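Local coordinates for protein myosin-I heavy chain (Dictyostelium discoideum, PDB 5EJY) that works as an actin-based ATP-driven motor in the early steps of phagocytosis and in adhesion, and is represented here by a MyTH4-FERM module of its tail, at residues A[219-223]-A[224-228]; A[190-193]-A[194-197]; A[482-485]-A[486-490]; A[86-89]-A[90-94]; A[96-99]-A[100-103]. One frame throughout, in Å; residues are numbered along the deposited sequence. Where two conformers were deposited one is given.

How the interactions relate
Following the chain, interaction 4 comes first, in the middle of helix 81-97, and interaction 5 adjoins it, turning the chain from the end of that helix into helix 102-112. Interaction 2 lies on helix 189-196, where Leu192 packs on Val88, Lys89 and Leu92 of interaction 4. Interaction 1 caps helix 223-233 and touches interaction 2 where Ser219 OG probably hydrogen-bonds Glu191 OE2, so the MyTH4 helices meet the ubiquitin-like first lobe of the FERM domain there. Interaction 3 starts the C-terminal helix, about 19 Å from interaction 1 between centres. All five are local and follow in series; none nests in or crosses another.

Interaction 1. Residues A[219-223]-A[224-228]; sequences SATTC and QESSN
A capping box opens helix 223-233: Thr222, at the N-cap, and Glu225, three residues on, each use a side chain to bind the other's backbone N-H. Thr222 OG1 accepts from Glu225 N at 3.1 Å in a nearly straight bond (166°). The hydroxyl sits between the backbone N and the carbonyl carbon (chi1 59°), which turns it to the amide of the first helical turn. In return, Glu225 OE1 takes the N-H of Thr222 at 3.2 Å, the amide approaching from above the carboxylate plane. Threonine suits the cap because its short side chain reaches this amide, while glutamate has the length to fold back over the turn. Glu225 CG lies 3.4 Å from Thr222 OG1, packing the methylene against the hydroxyl. Glu225 OE2 also pairs with Arg176 and Asn180 of helix 161-180, and the carboxylate thus joins the MyTH4 helices to the FERM domain, whose first, ubiquitin-like lobe holds this helix. Beside the box, Thr221 CG2 stands 3.2 Å from Ser226 OG, while the Thr221 hydroxyl bonds Asp218 N. At the first helical residue, Cys223 O accepts two bonds from Ser227, one turn on, from N and from OG, each 2.8 Å long and reaching the oxygen from opposite faces of its plane. A serine hydroxyl turned back in this way can satisfy itself on the helix's own backbone where its surroundings are apolar. Ile247 of strand 245-251 touches Cys223, Ser226 and Ser227, whose small side chains probably allow this close approach.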
loop_
_atom_site.group_PDB
_atom_site.type_symbol
_atom_site.label_atom_id
_atom_site.label_comp_id
_atom_site.label_asym_id
_atom_site.label_seq_id
_atom_site.Cartn_x
_atom_site.Cartn_y
_atom_site.Cartn_z
ATOM N N SER A 219 -2.807 2.748 10.954
ATOM C CA SER A 219 -3.759 1.971 10.150
ATOM C C SER A 219 -4.324 2.740 8.960
ATOM O O SER A 219 -4.692 2.137 7.945
ATOM C CB SER A 219 -4.924 1.506 11.033
ATOM O OG SER A 219 -4.422 0.733 12.111
ATOM N N ALA A 220 -4.414 4.060 9.091
ATOM C CA ALA A 220 -5.038 4.904 8.060
ATOM C C ALA A 220 -4.042 5.499 7.067
ATOM O O ALA A 220 -4.439 6.226 6.159
ATOM C CB ALA A 220 -5.831 6.022 8.709
ATOM N N THR A 221 -2.762 5.182 7.223
ATOM C CA THR A 221 -1.718 5.786 6.390
ATOM C C THR A 221 -1.851 5.383 4.921
ATOM O O THR A 221 -1.922 4.198 4.597
ATOM C CB THR A 221 -0.309 5.436 6.905
ATOM O OG1 THR A 221 -0.117 6.057 8.182
ATOM C CG2 THR A 221 0.771 5.953 5.928
ATOM N N THR A 222 -1.905 6.374 4.038
ATOM C CA THR A 222 -2.099 6.097 2.620
ATOM C C THR A 222 -0.792 5.990 1.857
ATOM O O THR A 222 0.268 6.344 2.362
ATOM C CB THR A 222 -2.937 7.192 1.952
ATOM O OG1 THR A 222 -2.260 8.441 2.106
ATOM C CG2 THR A 222 -4.321 7.266 2.603
ATOM N N CYS A 223 -0.882 5.501 0.624
ATOM C CA CYS A 223 0.285 5.460 -0.239
ATOM C C CYS A 223 0.842 6.871 -0.464
ATOM O O CYS A 223 2.050 7.093 -0.452
ATOM C CB CYS A 223 -0.082 4.797 -1.567
ATOM S SG CYS A 223 1.345 4.574 -2.631
ATOM N N GLN A 224 -0.046 7.834 -0.668
ATOM C CA GLN A 224 0.391 9.207 -0.882
ATOM C C GLN A 224 1.114 9.813 0.329
ATOM O O GLN A 224 2.156 10.454 0.176
ATOM C CB GLN A 224 -0.784 10.079 -1.333
ATOM C CG GLN A 224 -0.416 11.515 -1.641
ATOM C CD GLN A 224 -1.565 12.279 -2.300
ATOM O OE1 GLN A 224 -2.561 11.689 -2.702
ATOM N NE2 GLN A 224 -1.418 13.590 -2.416
ATOM N N GLU A 225 0.584 9.604 1.535
ATOM C CA GLU A 225 1.260 10.096 2.741
ATOM C C GLU A 225 2.642 9.496 2.872
ATOM O O GLU A 225 3.618 10.191 3.163
ATOM C CB GLU A 225 0.457 9.762 4.006
ATOM C CG GLU A 225 -0.736 10.647 4.218
ATOM C CD GLU A 225 -1.586 10.214 5.397
ATOM O OE1 GLU A 225 -1.488 9.043 5.836
ATOM O OE2 GLU A 225 -2.363 11.061 5.881
ATOM N N SER A 226 2.724 8.190 2.674
ATOM C CA SER A 226 3.998 7.497 2.836
ATOM C C SER A 226 5.007 7.830 1.741
ATOM O O SER A 226 6.216 7.873 1.996
ATOM C CB SER A 226 3.783 5.991 2.902
ATOM O OG SER A 226 3.473 5.618 4.227
ATOM N N SER A 227 4.508 8.059 0.530
ATOM C CA SER A 227 5.361 8.489 -0.573
ATOM C C SER A 227 5.932 9.886 -0.298
ATOM O O SER A 227 7.099 10.141 -0.577
ATOM C CB SER A 227 4.594 8.473 -1.895
ATOM O OG SER A 227 4.181 7.154 -2.204
ATOM N N ASN A 228 5.108 10.780 0.251
ATOM C CA ASN A 228 5.589 12.106 0.649
ATOM C C ASN A 228 6.611 12.017 1.775
ATOM O O ASN A 228 7.627 12.723 1.780
ATOM C CB ASN A 228 4.432 12.992 1.116
ATOM C CG ASN A 228 3.471 13.357 0.000
ATOM O OD1 ASN A 228 3.783 13.234 -1.188
ATOM N ND2 ASN A 228 2.292 13.830 0.384
#

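Interaction 2. Residues A[190-193]-A[194-197]; sequences TELE and SIKE
The short helix 189-196, which ends the MyTH4 helices just before the first FERM strand, is held here through its last turns. Ile195 reaches back along Glu191: its CD1 lies 3.8 Å from Glu191 CG, and the two side chains meet at a slant. With CG1 beside the backbone N and anti to the carbonyl carbon (chi1 -66°), the isoleucine lays this branch over Glu191 O, to which Ile195 N donates at 2.9 Å. Glu191 stretches out to send its carboxylate to Arg183 and Ser219. Were Ile195 cut back to an alanine, the methylenes of Glu191 would probably lose their cover. Water bridges the polar side, one molecule donating to Thr190 O and also bonding Ser194 OG at 2.7 Å. Where the chain leaves helical geometry, Glu197 N bonds Glu193 O at 3.3 Å, and a second water donates both to that oxygen and to Glu197 OE1, which pairs with Arg199. Leu192 and Ile195 face Phe131 of helix 119-133, Leu192 also touches Tyr85 of helix 81-97, and Glu191 and Ser194 rest on Ile201 of strand 201-207.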
loop_
_atom_site.group_PDB
_atom_site.type_symbol
_atom_site.label_atom_id
_atom_site.label_comp_id
_atom_site.label_asym_id
_atom_site.label_seq_id
_atom_site.Cartn_x
_atom_site.Cartn_y
_atom_site.Cartn_z
ATOM N N THR A 190 0.324 -8.488 12.401
ATOM C CA THR A 190 1.372 -7.516 12.702
ATOM C C THR A 190 0.777 -6.156 13.064
ATOM O O THR A 190 1.245 -5.480 13.985
ATOM C CB THR A 190 2.343 -7.342 11.533
ATOM O OG1 THR A 190 2.862 -8.620 11.164
ATOM C CG2 THR A 190 3.495 -6.445 11.946
ATOM N N GLU A 191 -0.256 -5.754 12.337
ATOM C CA GLU A 191 -0.911 -4.485 12.627
ATOM C C GLU A 191 -1.644 -4.523 13.972
ATOM O O GLU A 191 -1.571 -3.573 14.757
ATOM C CB GLU A 191 -1.870 -4.112 11.485
ATOM C CG GLU A 191 -2.610 -2.791 11.701
ATOM C CD GLU A 191 -3.651 -2.520 10.619
ATOM O OE1 GLU A 191 -3.682 -3.251 9.592
ATOM O OE2 GLU A 191 -4.437 -1.567 10.781
ATOM N N LEU A 192 -2.353 -5.617 14.237
ATOM C CA LEU A 192 -3.084 -5.758 15.498
ATOM C C LEU A 192 -2.151 -5.698 16.699
ATOM O O LEU A 192 -2.492 -5.122 17.732
ATOM C CB LEU A 192 -3.895 -7.064 15.526
ATOM C CG LEU A 192 -5.094 -7.126 14.576
ATOM C CD1 LEU A 192 -5.632 -8.534 14.498
ATOM C CD2 LEU A 192 -6.184 -6.162 15.037
ATOM N N GLU A 193 -0.970 -6.294 16.564
ATOM C CA GLU A 193 0.033 -6.228 17.631
ATOM C C GLU A 193 0.414 -4.790 17.965
ATOM O O GLU A 193 0.460 -4.410 19.135
ATOM C CB GLU A 193 1.259 -7.075 17.271
ATOM C CG GLU A 193 0.955 -8.567 17.295
ATOM C CD GLU A 193 2.100 -9.435 16.801
ATOM O OE1 GLU A 193 2.814 -9.021 15.857
ATOM O OE2 GLU A 193 2.278 -10.543 17.356
ATOM N N SER A 194 0.669 -3.986 16.939
ATOM C CA SER A 194 0.939 -2.560 17.119
ATOM C C SER A 194 -0.242 -1.800 17.726
ATOM O O SER A 194 -0.076 -1.011 18.659
ATOM C CB SER A 194 1.318 -1.917 15.781
ATOM O OG SER A 194 2.554 -2.423 15.311
ATOM N N ILE A 195 -1.439 -2.017 17.182
ATOM C CA ILE A 195 -2.626 -1.344 17.693
ATOM C C ILE A 195 -2.813 -1.667 19.170
ATOM O O ILE A 195 -3.043 -0.771 19.984
ATOM C CB ILE A 195 -3.897 -1.776 16.926
ATOM C CG1 ILE A 195 -3.818 -1.308 15.469
ATOM C CG2 ILE A 195 -5.148 -1.206 17.603
ATOM C CD1 ILE A 195 -4.878 -1.928 14.572
ATOM N N LYS A 196 -2.718 -2.952 19.505
ATOM C CA LYS A 196 -2.907 -3.403 20.884
ATOM C C LYS A 196 -2.022 -2.600 21.819
ATOM O O LYS A 196 -2.485 -2.107 22.856
ATOM C CB LYS A 196 -2.608 -4.905 21.020
ATOM C CG LYS A 196 -2.650 -5.444 22.463
ATOM C CD LYS A 196 -2.688 -6.974 22.503
ATOM C CE LYS A 196 -1.963 -7.551 23.714
ATOM N NZ LYS A 196 -2.098 -6.735 24.958
ATOM N N GLU A 197 -0.754 -2.449 21.438
ATOM C CA GLU A 197 0.221 -1.758 22.283
ATOM C C GLU A 197 0.279 -0.258 22.044
ATOM O O GLU A 197 1.188 0.410 22.534
ATOM C CB GLU A 197 1.620 -2.341 22.098
ATOM C CG GLU A 197 1.707 -3.849 22.205
ATOM C CD GLU A 197 3.151 -4.334 22.207
ATOM O OE1 GLU A 197 3.446 -5.362 21.557
ATOM O OE2 GLU A 197 3.998 -3.680 22.857
HETATM O O HOH W 1 3.827 -4.720 14.800
HETATM O O HOH W 2 1.432 -6.566 20.824
#

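Interaction 3. Residues A[482-485]-A[486-490]; sequences GDVQ and KLVSL
The backbone turns helical at Val484; a weak bond from Leu487 N to Asp483 O leads into the stronger one from Val488 N to Val484 O, 2.9 Å long with an N-H...O angle of 178°. Asp483 is the N-cap. Its CG lies anti to the backbone N (chi1 -164°), which carries OD1 to within 3.2 Å of Lys486 N; the amide comes from well above the carboxylate plane. Aspartate suits the place, being short enough to meet an amide of the first turn, and its negative charge would be expected to favour the positive end of the helix dipole. The carboxylate also rests on the lysine's first methylene, Asp483 CG 3.4 Å from Lys486 CB, the two side chains crossing at about a right angle. Asp483 OD2 accepts from Asp257 N. Without the carboxylate, as with an alanine here, Lys486 N is likely to lose its side-chain acceptor and Asp257 N its partner. Val484 and Val488, one turn apart, make an apolar strip with CG1 of the first 4.0 Å from CG2 of the second. This strip and Leu487 press on Val467 of strand 466-470, and Leu487 and Leu490 turn to Leu429 and Leu431 of strand 426-432, so the C-terminal helix of the FERM domain, part of its last lobe, which has a PH-like fold in this family, packs across strands of two antiparallel sheets.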
loop_
_atom_site.group_PDB
_atom_site.type_symbol
_atom_site.label_atom_id
_atom_site.label_comp_id
_atom_site.label_asym_id
_atom_site.label_seq_id
_atom_site.Cartn_x
_atom_site.Cartn_y
_atom_site.Cartn_z
ATOM N N GLY A 482 -0.800 -6.898 -17.030
ATOM C CA GLY A 482 -0.994 -7.449 -15.702
ATOM C C GLY A 482 -1.367 -6.402 -14.662
ATOM O O GLY A 482 -2.049 -6.703 -13.688
ATOM N N ASP A 483 -0.911 -5.169 -14.858
ATOM C CA ASP A 483 -1.148 -4.110 -13.869
ATOM C C ASP A 483 -2.064 -3.040 -14.444
ATOM O O ASP A 483 -1.628 -1.922 -14.712
ATOM C CB ASP A 483 0.175 -3.483 -13.439
ATOM C CG ASP A 483 0.057 -2.650 -12.142
ATOM O OD1 ASP A 483 -1.043 -2.253 -11.732
ATOM O OD2 ASP A 483 1.092 -2.374 -11.541
ATOM N N VAL A 484 -3.333 -3.387 -14.616
ATOM C CA VAL A 484 -4.308 -2.477 -15.227
ATOM C C VAL A 484 -4.405 -1.151 -14.478
ATOM O O VAL A 484 -4.468 -0.087 -15.090
ATOM C CB VAL A 484 -5.701 -3.128 -15.326
ATOM C CG1 VAL A 484 -6.735 -2.140 -15.887
ATOM C CG2 VAL A 484 -5.632 -4.372 -16.205
ATOM N N GLN A 485 -4.403 -1.200 -13.149
ATOM C CA GLN A 485 -4.539 0.031 -12.384
ATOM C C GLN A 485 -3.405 1.016 -12.677
ATOM O O GLN A 485 -3.631 2.222 -12.732
ATOM C CB GLN A 485 -4.642 -0.261 -10.879
ATOM C CG GLN A 485 -4.825 0.986 -10.023
ATOM C CD GLN A 485 -4.963 0.656 -8.548
ATOM O OE1 GLN A 485 -6.013 0.199 -8.107
ATOM N NE2 GLN A 485 -3.895 0.865 -7.784
ATOM N N LYS A 486 -2.189 0.506 -12.861
ATOM C CA LYS A 486 -1.054 1.354 -13.203
ATOM C C LYS A 486 -1.309 2.076 -14.522
ATOM O O LYS A 486 -1.123 3.289 -14.624
ATOM C CB LYS A 486 0.241 0.538 -13.298
ATOM C CG LYS A 486 1.477 1.386 -13.569
ATOM C CD LYS A 486 2.746 0.547 -13.724
ATOM C CE LYS A 486 3.972 1.440 -14.005
ATOM N NZ LYS A 486 5.265 0.693 -14.213
ATOM N N LEU A 487 -1.741 1.324 -15.531
ATOM C CA LEU A 487 -1.977 1.916 -16.848
ATOM C C LEU A 487 -3.093 2.970 -16.794
ATOM O O LEU A 487 -2.924 4.077 -17.293
ATOM C CB LEU A 487 -2.301 0.826 -17.872
ATOM C CG LEU A 487 -2.502 1.318 -19.309
ATOM C CD1 LEU A 487 -1.335 2.207 -19.727
ATOM C CD2 LEU A 487 -2.632 0.125 -20.236
ATOM N N VAL A 488 -4.227 2.627 -16.187
ATOM C CA VAL A 488 -5.332 3.577 -16.038
ATOM C C VAL A 488 -4.896 4.845 -15.297
ATOM O O VAL A 488 -5.173 5.965 -15.742
ATOM C CB VAL A 488 -6.537 2.945 -15.295
ATOM C CG1 VAL A 488 -7.574 4.022 -14.908
ATOM C CG2 VAL A 488 -7.186 1.845 -16.145
ATOM N N SER A 489 -4.220 4.681 -14.161
ATOM C CA SER A 489 -3.835 5.851 -13.375
ATOM C C SER A 489 -2.782 6.698 -14.084
ATOM O O SER A 489 -2.776 7.915 -13.952
ATOM C CB SER A 489 -3.374 5.461 -11.950
ATOM O OG SER A 489 -2.177 4.711 -11.995
ATOM N N LEU A 490 -1.895 6.067 -14.846
ATOM C CA LEU A 490 -0.915 6.835 -15.611
ATOM C C LEU A 490 -1.635 7.704 -16.635
ATOM O O LEU A 490 -1.325 8.880 -16.798
ATOM C CB LEU A 490 0.061 5.911 -16.334
ATOM C CG LEU A 490 1.126 5.226 -15.480
ATOM C CD1 LEU A 490 1.908 4.213 -16.324
ATOM C CD2 LEU A 490 2.059 6.280 -14.872
#

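Interaction 4. Residues A[86-89]-A[90-94]; sequences SPVK and FILTK
Val88 and Leu92 lie side by side one turn apart and point the same way, Val88 CG1 touching Leu92 CD1 at 3.8 Å. Val88 holds CG1 anti to its amide nitrogen (chi1 176°), which sends this methyl toward the next turn; Leu92, with CG next to the backbone N (chi1 -61°), leans back over Val88 O. Branched side chains suit this face, which enters the MyTH4 helical bundle: Val88 meets Leu128 and Phe131 of helix 119-133, as well as Tyr69 of helix 53-70. Ile91 folds in the same manner, its CG1 3.2 Å from Pro87 O. Pro87 has no N-H to give, Val88 N also lacks a bond to the turn before, and the helix is kinked there. Thr93 turns OG1 back, giving Lys89 O a 2.6 Å bond in addition to that from Thr93 N at 2.9 Å; the two come from opposite faces of the carbonyl plane. Lys94 sets CG over one face of the Phe90 ring, toward its rim, while Lys65 makes a cation-pi contact with that ring. Lys89, bent at its second and fourth torsions, carries NZ to Glu272 of the FERM domain in a salt bridge.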
loop_
_atom_site.group_PDB
_atom_site.type_symbol
_atom_site.label_atom_id
_atom_site.label_comp_id
_atom_site.label_asym_id
_atom_site.label_seq_id
_atom_site.Cartn_x
_atom_site.Cartn_y
_atom_site.Cartn_z
ATOM N N SER A 86 -7.596 -14.660 16.626
ATOM C CA SER A 86 -8.683 -15.269 15.869
ATOM C C SER A 86 -10.085 -14.739 16.221
ATOM O O SER A 86 -10.885 -14.480 15.318
ATOM C CB SER A 86 -8.626 -16.806 15.929
ATOM O OG SER A 86 -8.791 -17.285 17.250
ATOM N N PRO A 87 -10.396 -14.573 17.518
ATOM C CA PRO A 87 -11.722 -13.995 17.789
ATOM C C PRO A 87 -11.838 -12.555 17.287
ATOM O O PRO A 87 -12.927 -12.136 16.890
ATOM C CB PRO A 87 -11.825 -14.038 19.322
ATOM C CG PRO A 87 -10.402 -14.079 19.799
ATOM C CD PRO A 87 -9.657 -14.872 18.757
ATOM N N VAL A 88 -10.733 -11.813 17.313
ATOM C CA VAL A 88 -10.705 -10.446 16.793
ATOM C C VAL A 88 -10.953 -10.418 15.276
ATOM O O VAL A 88 -11.762 -9.629 14.776
ATOM C CB VAL A 88 -9.377 -9.731 17.134
ATOM C CG1 VAL A 88 -9.326 -8.350 16.504
ATOM C CG2 VAL A 88 -9.209 -9.627 18.638
ATOM N N LYS A 89 -10.271 -11.300 14.553
ATOM C CA LYS A 89 -10.446 -11.416 13.111
ATOM C C LYS A 89 -11.897 -11.718 12.754
ATOM O O LYS A 89 -12.444 -11.184 11.789
ATOM C CB LYS A 89 -9.539 -12.525 12.562
ATOM C CG LYS A 89 -8.052 -12.215 12.621
ATOM C CD LYS A 89 -7.684 -11.087 11.676
ATOM C CE LYS A 89 -6.174 -10.889 11.590
ATOM N NZ LYS A 89 -5.489 -11.866 10.704
ATOM N N PHE A 90 -12.524 -12.589 13.532
ATOM C CA PHE A 90 -13.914 -12.926 13.277
ATOM C C PHE A 90 -14.799 -11.676 13.366
ATOM O O PHE A 90 -15.570 -11.360 12.449
ATOM C CB PHE A 90 -14.385 -13.993 14.267
ATOM C CG PHE A 90 -15.816 -14.400 14.073
ATOM C CD1 PHE A 90 -16.144 -15.448 13.234
ATOM C CD2 PHE A 90 -16.833 -13.731 14.730
ATOM C CE1 PHE A 90 -17.464 -15.825 13.051
ATOM C CE2 PHE A 90 -18.159 -14.098 14.548
ATOM C CZ PHE A 90 -18.474 -15.149 13.716
ATOM N N ILE A 91 -14.681 -10.976 14.486
ATOM C CA ILE A 91 -15.429 -9.748 14.724
ATOM C C ILE A 91 -15.245 -8.708 13.618
ATOM O O ILE A 91 -16.221 -8.184 13.086
ATOM C CB ILE A 91 -15.026 -9.117 16.073
ATOM C CG1 ILE A 91 -15.370 -10.074 17.217
ATOM C CG2 ILE A 91 -15.737 -7.778 16.274
ATOM C CD1 ILE A 91 -14.878 -9.629 18.550
ATOM N N LEU A 92 -13.989 -8.407 13.293
ATOM C CA LEU A 92 -13.676 -7.353 12.336
ATOM C C LEU A 92 -14.060 -7.738 10.911
ATOM O O LEU A 92 -14.433 -6.881 10.114
ATOM C CB LEU A 92 -12.190 -7.000 12.394
ATOM C CG LEU A 92 -11.679 -6.485 13.732
ATOM C CD1 LEU A 92 -10.189 -6.125 13.597
ATOM C CD2 LEU A 92 -12.512 -5.297 14.184
ATOM N N THR A 93 -13.958 -9.021 10.585
ATOM C CA THR A 93 -14.336 -9.475 9.243
ATOM C C THR A 93 -15.834 -9.297 9.051
ATOM O O THR A 93 -16.289 -8.800 8.014
ATOM C CB THR A 93 -13.942 -10.951 8.999
ATOM O OG1 THR A 93 -12.534 -11.112 9.238
ATOM C CG2 THR A 93 -14.233 -11.358 7.559
ATOM N N LYS A 94 -16.615 -9.662 10.064
ATOM C CA LYS A 94 -18.063 -9.505 9.937
ATOM C C LYS A 94 -18.436 -8.020 9.837
ATOM O O LYS A 94 -19.213 -7.619 8.974
ATOM C CB LYS A 94 -18.791 -10.181 11.102
ATOM C CG LYS A 94 -18.701 -11.711 11.102
ATOM C CD LYS A 94 -19.589 -12.340 10.030
ATOM C CE LYS A 94 -19.398 -13.859 9.984
ATOM N NZ LYS A 94 -20.265 -14.484 8.950
#

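Interaction 5. Residues A[96-99]-A[100-103]; sequences LAIE and SLRD
This is a helix-to-helix turn at the surface of the MyTH4 domain, in which an arginine from the start of helix 102-112 reaches back to the end of helix 81-97. Arg102 NH2 donates to Leu96 O at 3.0 Å, and the oxygen lies in the guanidinium plane, at its edge. The Arg102 side chain is extended from CG to NE, giving it the length to span the turn, and NE bonds Gly95 O; two backbone carbonyls of the C-terminal turn, where main-chain donors run out, are thus met by one guanidinium. Glu99 CG lies over one face of this group, 4.0 Å from Arg102 NH1, but the carboxylate keeps away from the charge, Glu99 OE1 being 5.2 Å from Arg102 NH1. Backbone bonds close the turn: Leu101 N to Ile98 O at 3.0 Å and Arg102 N to Glu99 O at 3.2 Å. A water donates to Glu99 O and accepts from Asp103 N, extending the turn into the helix. Ile98 and Leu101 lie side by side, their CD1 methyls 3.9 Å apart. That apolar pair rests against Gln55 of helix 53-70, with Leu101 touching Val58 too, while Arg102 lies on Phe136 in the loop after helix 119-133.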
loop_
_atom_site.group_PDB
_atom_site.type_symbol
_atom_site.label_atom_id
_atom_site.label_comp_id
_atom_site.label_asym_id
_atom_site.label_seq_id
_atom_site.Cartn_x
_atom_site.Cartn_y
_atom_site.Cartn_z
ATOM N N LEU A 96 -16.582 -5.335 9.004
ATOM C CA LEU A 96 -16.067 -4.622 7.836
ATOM C C LEU A 96 -16.947 -4.906 6.614
ATOM O O LEU A 96 -17.270 -3.998 5.845
ATOM C CB LEU A 96 -14.600 -4.993 7.554
ATOM C CG LEU A 96 -13.962 -4.271 6.357
ATOM C CD1 LEU A 96 -13.985 -2.739 6.561
ATOM C CD2 LEU A 96 -12.518 -4.755 6.094
ATOM N N ALA A 97 -17.347 -6.163 6.456
ATOM C CA ALA A 97 -18.114 -6.597 5.294
ATOM C C ALA A 97 -19.617 -6.320 5.389
ATOM O O ALA A 97 -20.294 -6.183 4.365
ATOM C CB ALA A 97 -17.863 -8.100 5.028
ATOM N N ILE A 98 -20.138 -6.258 6.611
ATOM C CA ILE A 98 -21.582 -6.139 6.831
ATOM C C ILE A 98 -21.872 -4.863 7.621
ATOM O O ILE A 98 -21.778 -4.841 8.850
ATOM C CB ILE A 98 -22.149 -7.392 7.571
ATOM C CG1 ILE A 98 -21.755 -8.683 6.832
ATOM C CG2 ILE A 98 -23.664 -7.320 7.697
ATOM C CD1 ILE A 98 -21.796 -9.941 7.716
ATOM N N GLU A 99 -22.208 -3.794 6.910
ATOM C CA GLU A 99 -22.301 -2.482 7.543
ATOM C C GLU A 99 -23.355 -2.480 8.636
ATOM O O GLU A 99 -23.267 -1.721 9.607
ATOM C CB GLU A 99 -22.637 -1.401 6.516
ATOM C CG GLU A 99 -22.380 -0.003 7.042
ATOM C CD GLU A 99 -23.258 1.041 6.391
ATOM O OE1 GLU A 99 -23.058 1.317 5.188
ATOM O OE2 GLU A 99 -24.153 1.578 7.087
ATOM N N SER A 100 -24.356 -3.333 8.479
ATOM C CA SER A 100 -25.471 -3.336 9.413
ATOM C C SER A 100 -25.162 -4.076 10.715
ATOM O O SER A 100 -26.029 -4.190 11.577
ATOM C CB SER A 100 -26.732 -3.902 8.740
ATOM O OG SER A 100 -26.496 -5.203 8.238
ATOM N N LEU A 101 -23.935 -4.585 10.855
ATOM C CA LEU A 101 -23.502 -5.176 12.111
ATOM C C LEU A 101 -22.525 -4.263 12.866
ATOM O O LEU A 101 -22.104 -4.576 13.961
ATOM C CB LEU A 101 -22.851 -6.543 11.884
ATOM C CG LEU A 101 -23.784 -7.750 11.718
ATOM C CD1 LEU A 101 -23.002 -8.954 11.274
ATOM C CD2 LEU A 101 -24.516 -8.051 13.033
ATOM N N ARG A 102 -22.148 -3.146 12.265
ATOM C CA ARG A 102 -21.104 -2.313 12.858
ATOM C C ARG A 102 -21.561 -1.710 14.174
ATOM O O ARG A 102 -20.813 -1.733 15.176
ATOM C CB ARG A 102 -20.674 -1.212 11.881
ATOM C CG ARG A 102 -19.958 -1.781 10.653
ATOM C CD ARG A 102 -19.588 -0.713 9.667
ATOM N NE ARG A 102 -18.851 -1.279 8.537
ATOM C CZ ARG A 102 -18.363 -0.564 7.536
ATOM N NH1 ARG A 102 -18.510 0.750 7.538
ATOM N NH2 ARG A 102 -17.702 -1.158 6.547
ATOM N N ASP A 103 -22.776 -1.170 14.189
ATOM C CA ASP A 103 -23.249 -0.518 15.426
ATOM C C ASP A 103 -23.449 -1.543 16.531
ATOM O O ASP A 103 -23.135 -1.287 17.696
ATOM C CB ASP A 103 -24.503 0.322 15.185
ATOM C CG ASP A 103 -24.212 1.572 14.369
ATOM O OD1 ASP A 103 -23.018 1.933 14.206
ATOM O OD2 ASP A 103 -25.172 2.202 13.893
HETATM O O HOH W 3 -24.516 -0.896 11.883
#